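Local atomic coordinates of cellulose biosynthesis protein BcsG (Salmonella typhimurium LT2, PDB entry 5OLT), a protein that is required for bacterial cellulose biosynthesis and carries, outside the membrane, a zinc-binding domain of the alkaline phosphatase family. Residues A[91-96]-A[309-314]; A[317-322]-A[347-352]; A[217-222]-A[232-237]. All coordinates share one frame; numbering follows the deposited sequence. Where two conformers were deposited one is given.

Contact 1 (A[91-96]-A[309-314])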
loop_
_atom_site.group_PDB
_atom_site.type_symbol
_atom_site.label_atom_id
_atom_site.label_comp_id
_atom_site.label_asym_id
_atom_site.label_seq_id
_atom_site.Cartn_x
_atom_site.Cartn_y
_atom_site.Cartn_z
ATOM N N LEU A 91 6.093 10.035 -3.933
ATOM C CA LEU A 91 4.866 9.588 -4.606
ATOM C C LEU A 91 5.229 8.527 -5.627
ATOM O O LEU A 91 6.047 8.779 -6.535
ATOM C CB LEU A 91 4.181 10.810 -5.256
ATOM C CG LEU A 91 2.846 10.589 -5.954
ATOM C CD1 LEU A 91 1.805 10.041 -4.981
ATOM C CD2 LEU A 91 2.375 11.912 -6.556
ATOM N N PHE A 92 4.623 7.349 -5.485
ATOM C CA PHE A 92 4.869 6.275 -6.456
ATOM C C PHE A 92 3.931 6.376 -7.647
ATOM O O PHE A 92 2.708 6.534 -7.479
ATOM C CB PHE A 92 4.624 4.920 -5.770
ATOM C CG PHE A 92 5.659 4.554 -4.737
ATOM C CD1 PHE A 92 5.551 5.007 -3.414
ATOM C CD2 PHE A 92 6.703 3.699 -5.060
ATOM C CE1 PHE A 92 6.490 4.656 -2.449
ATOM C CE2 PHE A 92 7.652 3.328 -4.097
ATOM C CZ PHE A 92 7.552 3.796 -2.774
ATOM N N LYS A 93 4.492 6.235 -8.847
ATOM C CA LYS A 93 3.753 6.303 -10.100
ATOM C C LYS A 93 3.462 4.946 -10.732
ATOM O O LYS A 93 2.600 4.832 -11.556
ATOM C CB LYS A 93 4.475 7.229 -11.093
ATOM C CG LYS A 93 4.612 8.684 -10.638
ATOM C CD LYS A 93 3.246 9.289 -10.342
ATOM C CE LYS A 93 3.331 10.760 -9.939
ATOM N NZ LYS A 93 3.755 11.601 -11.087
ATOM N N HIS A 94 4.191 3.917 -10.300
ATOM C CA HIS A 94 4.000 2.562 -10.813
ATOM C C HIS A 94 4.043 1.590 -9.647
ATOM O O HIS A 94 4.814 0.613 -9.663
ATOM C CB HIS A 94 5.026 2.237 -11.927
ATOM C CG HIS A 94 4.796 3.053 -13.148
ATOM N ND1 HIS A 94 3.735 2.808 -13.998
ATOM C CD2 HIS A 94 5.424 4.148 -13.627
ATOM C CE1 HIS A 94 3.743 3.701 -14.970
ATOM N NE2 HIS A 94 4.739 4.541 -14.752
ATOM N N PHE A 95 3.178 1.831 -8.657
ATOM C CA PHE A 95 3.023 0.945 -7.502
ATOM C C PHE A 95 1.908 -0.040 -7.809
ATOM O O PHE A 95 0.793 0.367 -8.115
ATOM C CB PHE A 95 2.644 1.777 -6.263
ATOM C CG PHE A 95 2.693 0.996 -4.995
ATOM C CD1 PHE A 95 1.626 0.124 -4.625
ATOM C CD2 PHE A 95 3.808 1.080 -4.170
ATOM C CE1 PHE A 95 1.689 -0.595 -3.441
ATOM C CE2 PHE A 95 3.839 0.395 -2.974
ATOM C CZ PHE A 95 2.803 -0.456 -2.613
ATOM N N ASN A 96 2.234 -1.335 -7.727
ATOM C CA ASN A 96 1.250 -2.373 -8.037
ATOM C C ASN A 96 0.686 -2.967 -6.768
ATOM O O ASN A 96 1.413 -3.417 -5.897
ATOM C CB ASN A 96 1.929 -3.468 -8.854
ATOM C CG ASN A 96 0.932 -4.464 -9.389
ATOM O OD1 ASN A 96 0.053 -4.078 -10.176
ATOM N ND2 ASN A 96 1.041 -5.731 -8.968
ATOM N N PRO A 309 6.587 16.508 -4.639
ATOM C CA PRO A 309 7.006 15.185 -4.189
ATOM C C PRO A 309 8.095 14.600 -5.082
ATOM O O PRO A 309 8.167 14.889 -6.277
ATOM C CB PRO A 309 5.744 14.324 -4.377
ATOM C CG PRO A 309 4.623 15.315 -4.447
ATOM C CD PRO A 309 5.152 16.576 -4.990
ATOM N N ILE A 310 8.923 13.754 -4.488
ATOM C CA ILE A 310 9.860 12.944 -5.264
ATOM C C ILE A 310 9.084 11.797 -5.909
ATOM O O ILE A 310 8.494 10.985 -5.186
ATOM C CB ILE A 310 10.969 12.414 -4.345
ATOM C CG1 ILE A 310 11.767 13.590 -3.728
ATOM C CG2 ILE A 310 11.877 11.469 -5.117
ATOM C CD1 ILE A 310 12.574 13.128 -2.530
ATOM N N ASP A 311 9.060 11.735 -7.227
ATOM C CA ASP A 311 8.374 10.640 -7.904
ATOM C C ASP A 311 9.242 9.403 -7.921
ATOM O O ASP A 311 10.435 9.458 -8.220
ATOM C CB ASP A 311 8.047 10.996 -9.339
ATOM C CG ASP A 311 6.967 12.024 -9.461
ATOM O OD1 ASP A 311 6.168 12.232 -8.510
ATOM O OD2 ASP A 311 6.936 12.658 -10.542
ATOM N N ILE A 312 8.627 8.268 -7.606
ATOM C CA ILE A 312 9.303 6.976 -7.740
ATOM C C ILE A 312 8.650 6.364 -8.974
ATOM O O ILE A 312 7.453 5.996 -8.962
ATOM C CB ILE A 312 9.085 6.045 -6.515
ATOM C CG1 ILE A 312 9.506 6.700 -5.204
ATOM C CG2 ILE A 312 9.811 4.708 -6.714
ATOM C CD1 ILE A 312 10.942 7.172 -5.133
ATOM N N ASN A 313 9.411 6.256 -10.050
ATOM C CA ASN A 313 8.859 5.788 -11.324
ATOM C C ASN A 313 9.039 4.305 -11.605
ATOM O O ASN A 313 8.302 3.752 -12.423
ATOM C CB ASN A 313 9.456 6.595 -12.478
ATOM C CG ASN A 313 9.140 8.086 -12.363
ATOM O OD1 ASN A 313 10.037 8.935 -12.378
ATOM N ND2 ASN A 313 7.894 8.390 -12.276
ATOM N N GLN A 314 9.963 3.669 -10.897
ATOM C CA GLN A 314 10.259 2.249 -11.136
ATOM C C GLN A 314 9.122 1.361 -10.633
ATOM O O GLN A 314 8.419 1.728 -9.671
ATOM C CB GLN A 314 11.569 1.873 -10.443
ATOM C CG GLN A 314 12.758 2.699 -10.929
ATOM C CD GLN A 314 13.034 3.978 -10.121
ATOM O OE1 GLN A 314 12.245 4.424 -9.251
ATOM N NE2 GLN A 314 14.192 4.576 -10.401
HETATM O O HOH W 1 6.463 3.430 -8.600
#

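Contact 2 (A[317-322]-A[347-352])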
loop_
_atom_site.group_PDB
_atom_site.type_symbol
_atom_site.label_atom_id
_atom_site.label_comp_id
_atom_site.label_asym_id
_atom_site.label_seq_id
_atom_site.Cartn_x
_atom_site.Cartn_y
_atom_site.Cartn_z
ATOM N N SER A 317 6.182 -2.179 -5.248
ATOM C CA SER A 317 5.033 -2.691 -4.505
ATOM C C SER A 317 5.345 -2.609 -3.012
ATOM O O SER A 317 6.205 -1.783 -2.594
ATOM C CB SER A 317 4.695 -4.142 -4.965
ATOM O OG SER A 317 3.415 -4.515 -4.464
ATOM N N TYR A 318 4.676 -3.447 -2.201
ATOM C CA TYR A 318 4.743 -3.311 -0.739
ATOM C C TYR A 318 6.148 -3.375 -0.168
ATOM O O TYR A 318 6.429 -2.720 0.855
ATOM C CB TYR A 318 3.867 -4.358 -0.070
ATOM C CG TYR A 318 2.444 -4.278 -0.570
ATOM C CD1 TYR A 318 1.618 -3.209 -0.203
ATOM C CD2 TYR A 318 1.943 -5.232 -1.465
ATOM C CE1 TYR A 318 0.312 -3.103 -0.690
ATOM C CE2 TYR A 318 0.649 -5.143 -1.967
ATOM C CZ TYR A 318 -0.177 -4.095 -1.560
ATOM O OH TYR A 318 -1.460 -3.976 -2.069
ATOM N N LEU A 319 7.034 -4.159 -0.786
ATOM C CA LEU A 319 8.382 -4.287 -0.241
ATOM C C LEU A 319 9.072 -2.919 -0.163
ATOM O O LEU A 319 9.843 -2.671 0.785
ATOM C CB LEU A 319 9.223 -5.286 -1.053
ATOM C CG LEU A 319 10.539 -5.743 -0.419
ATOM C CD1 LEU A 319 10.289 -6.539 0.866
ATOM C CD2 LEU A 319 11.327 -6.559 -1.432
ATOM N N ALA A 320 8.795 -2.032 -1.131
ATOM C CA ALA A 320 9.390 -0.680 -1.099
ATOM C C ALA A 320 8.876 0.153 0.080
ATOM O O ALA A 320 9.638 0.999 0.602
ATOM C CB ALA A 320 9.139 0.051 -2.408
ATOM N N ILE A 321 7.623 -0.064 0.494
ATOM C CA ILE A 321 7.095 0.615 1.688
ATOM C C ILE A 321 7.835 0.114 2.925
ATOM O O ILE A 321 8.332 0.902 3.738
ATOM C CB ILE A 321 5.571 0.411 1.842
ATOM C CG1 ILE A 321 4.814 0.914 0.594
ATOM C CG2 ILE A 321 5.061 0.998 3.167
ATOM C CD1 ILE A 321 4.986 2.385 0.265
ATOM N N SER A 322 7.993 -1.208 3.036
ATOM C CA SER A 322 8.727 -1.762 4.145
ATOM C C SER A 322 10.165 -1.215 4.181
ATOM O O SER A 322 10.685 -0.900 5.284
ATOM C CB SER A 322 8.684 -3.292 4.100
ATOM O OG SER A 322 9.393 -3.819 5.218
ATOM N N ASN A 347 17.613 3.330 -4.718
ATOM C CA ASN A 347 17.869 1.904 -4.484
ATOM C C ASN A 347 16.769 1.216 -3.692
ATOM O O ASN A 347 17.018 0.299 -2.933
ATOM C CB ASN A 347 19.224 1.693 -3.816
ATOM C CG ASN A 347 20.307 2.487 -4.497
ATOM O OD1 ASN A 347 20.727 3.545 -4.000
ATOM N ND2 ASN A 347 20.691 2.044 -5.683
ATOM N N LEU A 348 15.543 1.677 -3.883
ATOM C CA LEU A 348 14.413 0.983 -3.261
ATOM C C LEU A 348 14.156 -0.294 -4.042
ATOM O O LEU A 348 14.424 -0.368 -5.253
ATOM C CB LEU A 348 13.165 1.879 -3.269
ATOM C CG LEU A 348 13.185 3.120 -2.375
ATOM C CD1 LEU A 348 12.002 4.034 -2.672
ATOM C CD2 LEU A 348 13.235 2.761 -0.905
ATOM N N PRO A 349 13.637 -1.302 -3.347
ATOM C CA PRO A 349 13.345 -2.532 -4.101
ATOM C C PRO A 349 12.307 -2.313 -5.199
ATOM O O PRO A 349 11.281 -1.645 -4.994
ATOM C CB PRO A 349 12.796 -3.484 -3.047
ATOM C CG PRO A 349 12.419 -2.643 -1.911
ATOM C CD PRO A 349 13.255 -1.389 -1.937
ATOM N N GLN A 350 12.591 -2.879 -6.366
ATOM C CA GLN A 350 11.633 -2.871 -7.490
ATOM C C GLN A 350 10.970 -4.226 -7.511
ATOM O O GLN A 350 11.584 -5.228 -7.115
ATOM C CB GLN A 350 12.330 -2.663 -8.842
ATOM C CG GLN A 350 13.078 -1.332 -8.859
ATOM C CD GLN A 350 13.753 -1.054 -10.170
ATOM O OE1 GLN A 350 13.203 -1.294 -11.232
ATOM N NE2 GLN A 350 14.950 -0.457 -10.095
ATOM N N THR A 351 9.723 -4.249 -7.966
ATOM C CA THR A 351 8.946 -5.489 -8.000
ATOM C C THR A 351 8.173 -5.479 -9.297
ATOM O O THR A 351 7.529 -4.469 -9.652
ATOM C CB THR A 351 7.958 -5.551 -6.808
ATOM O OG1 THR A 351 8.693 -5.407 -5.577
ATOM C CG2 THR A 351 7.208 -6.892 -6.798
ATOM N N ALA A 352 8.238 -6.582 -10.035
ATOM C CA ALA A 352 7.462 -6.684 -11.276
ATOM C C ALA A 352 5.963 -6.605 -10.942
ATOM O O ALA A 352 5.539 -7.061 -9.849
ATOM C CB ALA A 352 7.795 -7.988 -12.021
HETATM O O HOH W 2 8.802 -2.892 -4.457
#

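Contact 3 (A[217-222]-A[232-237])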
loop_
_atom_site.group_PDB
_atom_site.type_symbol
_atom_site.label_atom_id
_atom_site.label_comp_id
_atom_site.label_asym_id
_atom_site.label_seq_id
_atom_site.Cartn_x
_atom_site.Cartn_y
_atom_site.Cartn_z
ATOM N N LEU A 217 -13.049 2.688 3.788
ATOM C CA LEU A 217 -14.017 2.179 2.829
ATOM C C LEU A 217 -14.887 3.201 2.036
ATOM O O LEU A 217 -15.750 2.761 1.275
ATOM C CB LEU A 217 -14.999 1.284 3.662
ATOM C CG LEU A 217 -15.691 0.148 2.941
ATOM C CD1 LEU A 217 -14.658 -0.875 2.465
ATOM C CD2 LEU A 217 -16.719 -0.511 3.858
ATOM N N PRO A 218 -14.684 4.540 2.168
ATOM C CA PRO A 218 -15.719 5.395 1.561
ATOM C C PRO A 218 -15.847 5.289 0.043
ATOM O O PRO A 218 -16.924 5.580 -0.488
ATOM C CB PRO A 218 -15.294 6.802 1.974
ATOM C CG PRO A 218 -13.815 6.712 2.098
ATOM C CD PRO A 218 -13.592 5.355 2.742
ATOM N N LEU A 219 -14.773 4.889 -0.647
ATOM C CA LEU A 219 -14.808 4.853 -2.111
ATOM C C LEU A 219 -15.365 3.536 -2.635
ATOM O O LEU A 219 -15.500 3.373 -3.835
ATOM C CB LEU A 219 -13.412 5.115 -2.685
ATOM C CG LEU A 219 -12.788 6.414 -2.178
ATOM C CD1 LEU A 219 -11.446 6.597 -2.898
ATOM C CD2 LEU A 219 -13.686 7.646 -2.335
ATOM N N HIS A 220 -15.710 2.588 -1.744
ATOM C CA HIS A 220 -16.282 1.326 -2.225
ATOM C C HIS A 220 -17.612 1.547 -2.938
ATOM O O HIS A 220 -18.406 2.388 -2.549
ATOM C CB HIS A 220 -16.485 0.374 -1.056
ATOM C CG HIS A 220 -16.775 -1.054 -1.470
ATOM N ND1 HIS A 220 -17.967 -1.456 -2.066
ATOM C CD2 HIS A 220 -16.023 -2.167 -1.363
ATOM C CE1 HIS A 220 -17.939 -2.762 -2.264
ATOM N NE2 HIS A 220 -16.774 -3.219 -1.838
ATOM N N ASP A 221 -17.849 0.772 -4.000
ATOM C CA ASP A 221 -19.113 0.834 -4.722
ATOM C C ASP A 221 -20.320 0.626 -3.769
ATOM O O ASP A 221 -20.242 -0.120 -2.784
ATOM C CB ASP A 221 -19.124 -0.214 -5.845
ATOM C CG ASP A 221 -20.079 0.152 -6.971
ATOM O OD1 ASP A 221 -20.729 1.253 -6.936
ATOM O OD2 ASP A 221 -20.169 -0.682 -7.898
ATOM N N GLY A 222 -21.411 1.318 -4.062
ATOM C CA GLY A 222 -22.646 1.100 -3.324
ATOM C C GLY A 222 -22.843 1.960 -2.095
ATOM O O GLY A 222 -23.877 1.871 -1.458
ATOM N N ALA A 232 -23.590 7.442 -3.910
ATOM C CA ALA A 232 -22.959 8.769 -4.013
ATOM C C ALA A 232 -21.970 8.767 -5.148
ATOM O O ALA A 232 -21.293 7.767 -5.374
ATOM C CB ALA A 232 -22.287 9.124 -2.703
ATOM N N ASP A 233 -21.879 9.869 -5.879
ATOM C CA ASP A 233 -20.939 9.895 -6.984
ATOM C C ASP A 233 -19.518 9.629 -6.478
ATOM O O ASP A 233 -19.089 10.165 -5.445
ATOM C CB ASP A 233 -20.993 11.239 -7.697
ATOM C CG ASP A 233 -20.387 11.180 -9.080
ATOM O OD1 ASP A 233 -21.101 10.817 -10.045
ATOM O OD2 ASP A 233 -19.190 11.499 -9.207
ATOM N N TYR A 234 -18.784 8.819 -7.223
ATOM C CA TYR A 234 -17.390 8.518 -6.852
ATOM C C TYR A 234 -16.540 9.799 -6.743
ATOM O O TYR A 234 -15.765 9.933 -5.777
ATOM C CB TYR A 234 -16.753 7.562 -7.862
ATOM C CG TYR A 234 -15.332 7.121 -7.494
ATOM C CD1 TYR A 234 -14.215 7.890 -7.826
ATOM C CD2 TYR A 234 -15.112 5.906 -6.858
ATOM C CE1 TYR A 234 -12.935 7.505 -7.464
ATOM C CE2 TYR A 234 -13.831 5.488 -6.514
ATOM C CZ TYR A 234 -12.748 6.289 -6.848
ATOM O OH TYR A 234 -11.470 5.902 -6.526
ATOM N N LYS A 235 -16.643 10.724 -7.695
ATOM C CA LYS A 235 -15.773 11.886 -7.619
ATOM C C LYS A 235 -16.125 12.778 -6.411
ATOM O O LYS A 235 -15.236 13.422 -5.845
ATOM C CB LYS A 235 -15.727 12.681 -8.917
ATOM C CG LYS A 235 -16.986 13.432 -9.279
ATOM C CD LYS A 235 -16.784 14.260 -10.568
ATOM C CE LYS A 235 -16.641 13.436 -11.829
ATOM N NZ LYS A 235 -17.648 12.352 -12.009
ATOM N N ILE A 236 -17.406 12.792 -5.998
ATOM C CA ILE A 236 -17.779 13.522 -4.791
ATOM C C ILE A 236 -17.160 12.886 -3.551
ATOM O O ILE A 236 -16.563 13.589 -2.717
ATOM C CB ILE A 236 -19.323 13.576 -4.647
ATOM C CG1 ILE A 236 -19.939 14.425 -5.770
ATOM C CG2 ILE A 236 -19.759 14.064 -3.248
ATOM C CD1 ILE A 236 -19.647 15.937 -5.684
ATOM N N ARG A 237 -17.230 11.554 -3.473
ATOM C CA ARG A 237 -16.633 10.861 -2.335
ATOM C C ARG A 237 -15.125 10.995 -2.308
ATOM O O ARG A 237 -14.516 11.110 -1.231
ATOM C CB ARG A 237 -17.075 9.406 -2.310
ATOM C CG ARG A 237 -18.559 9.266 -1.938
ATOM C CD ARG A 237 -18.942 7.810 -1.975
ATOM N NE ARG A 237 -19.091 7.367 -3.356
ATOM C CZ ARG A 237 -18.831 6.138 -3.798
ATOM N NH1 ARG A 237 -18.218 5.251 -3.001
ATOM N NH2 ARG A 237 -19.082 5.828 -5.066
HETATM O O HOH W 3 -17.602 3.409 -5.983
#

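Contact 1 (A[91-96]-A[309-314])
Leu91 and Phe92 run parallel to Asp311 and Ile312, which places the short strand 310-312 at the edge of the central mixed sheet, beside strand 90-96. Three backbone bonds satisfy the facing groups: Leu91 N gives to Ile310 O (2.9 Å), Ile312 N to Leu91 O (2.8 Å) and Lys93 N to Ile312 O, the last nearly straight at 173° and 3.0 Å long. Where the chain turns a corner at Lys93 and His94, a water takes over. It accepts from His94 N and donates to Ile312 O and Gln314 O, so Ile312 O is gripped by two donors.

On one face of the sheet, Phe92 and Ile312 point the same way. Ile312 CG1 lies over the ring, 4.1 Å from the Phe92 centroid, while Phe95 CD2 occupies the opposite face; helix 318-328 packs against this apolar patch. On the other face Leu91 CB touches Pro309 CB. Lys93 bends at chi2 and again at chi4 (68°), which turns NZ toward Asp311 OD2 for a long, weak salt bridge of 3.4 Å. At the exposed end, His94 CD2 comes edge-on to within 3.1 Å of Asn313 O.

Phe92 and Ile312 thus suit the face under helix 318-328, Lys93 and Asp311 the partly exposed margin: the backbone bonds fix the register, while the stretched ion pair probably adds little.

Contact 2 (A[317-322]-A[347-352])
The first turn of helix 318-328, which lies against one face of the central sheet of this alkaline phosphatase-family domain, is flanked by an irregular loop between helix 341-345 and strand 355-357, with Pro349 set against Leu319 and Ala320. No direct hydrogen bond joins the two segments; apolar packing and one water hold them together.

Pro349 is the centre of the packing. Its ring carbon CG rests 3.7 Å from Ala320 CA and equally 3.7 Å from Leu319 O, an approach to the helix backbone that the small methyl of Ala320 permits. Leu319 crosses the proline at about a right angle. Its CG stands anti to the backbone N (chi1 -167°), and the CD2 branch meets Pro349 CB at 3.8 Å. Arg44 also touches both of these residues. Leu348, in the loop, packs further along the helix, on Glu323, Leu324 and Arg327. A proline suits this place because it offers a compact, rigid apolar ring and brings no backbone N-H that would need a partner.

At the other end of the loop segment, Ser317 CB packs on Thr351 CB (4.0 Å). The serine hydroxyl is engaged away from this contact, with Asn96 O of the neighbouring strand. Thr351 holds OG1 beside its own backbone N (chi1 -56°), which places the hydroxyl where a water can bond to it. That water joins three groups: it accepts from Ser317 N at 2.8 Å, donates to Pro349 O at 2.8 Å, and is hydrogen-bonded to Thr351 OG1 at 2.8 Å.

Contact 3 (A[217-222]-A[232-237])
Arg237, in the first turn of helix 234-255, reaches across to the type I turn Leu217 to His220 and grips two of its carbonyls. Among the hydrogen bonds, NH1 gives to Pro218 O at 2.8 Å, in the carbonyl plane on a lone pair and near the guanidinium plane. NH1 also gives to His220 O at 2.9 Å, but from above that carbonyl plane and with a more bent N-H...O angle of 133°. The bend at chi3 (-76°) directs NE back toward its own helix start, where NE and NH2 bond weakly to Ala232 O. A water links NH2 to Leu219 O. Arginine suits the place because its several N-H groups can serve carbonyls on both segments.

The apolar contacts centre on Leu219, which crosses Tyr234 at about a right angle: CB meets Tyr234 CE2 (3.9 Å), CD1 the Tyr234 OH (3.7 Å), and CD2 packs on Arg237 CB (3.8 Å). Tyr234 OH bonds to Ser68 O.

Asp233 caps the helix, accepting from Lys235 N in one conformer. This is a beta-alpha-beta crossover from strand 210-216 to strand 259-265, directly before zinc ligands Glu266 and His267; the His220 side chain lies about 5 Å from the zinc.

From the N terminus, residues 91-96 come first, and contact 1 closes only when strand 310-312 returns to pair with them, more than 200 residues later. Contact 3 opens and closes within that long excursion, joining two ends of a short connection between strand 210-216 and helix 234-255. Contact 2 follows in series: helix 318-328 starts just after strand 310-312, and the chain comes back to it at 347-352. Contacts 1 and 2 adjoin where Phe95 packs on Ser317 and Tyr318, and together tie the sheet edge, helix 318-328 and the loop after helix 341-345. Contact 3 lies about 29 Å from contact 2, centre to centre, across the chain's centre, where His220 comes close to the zinc.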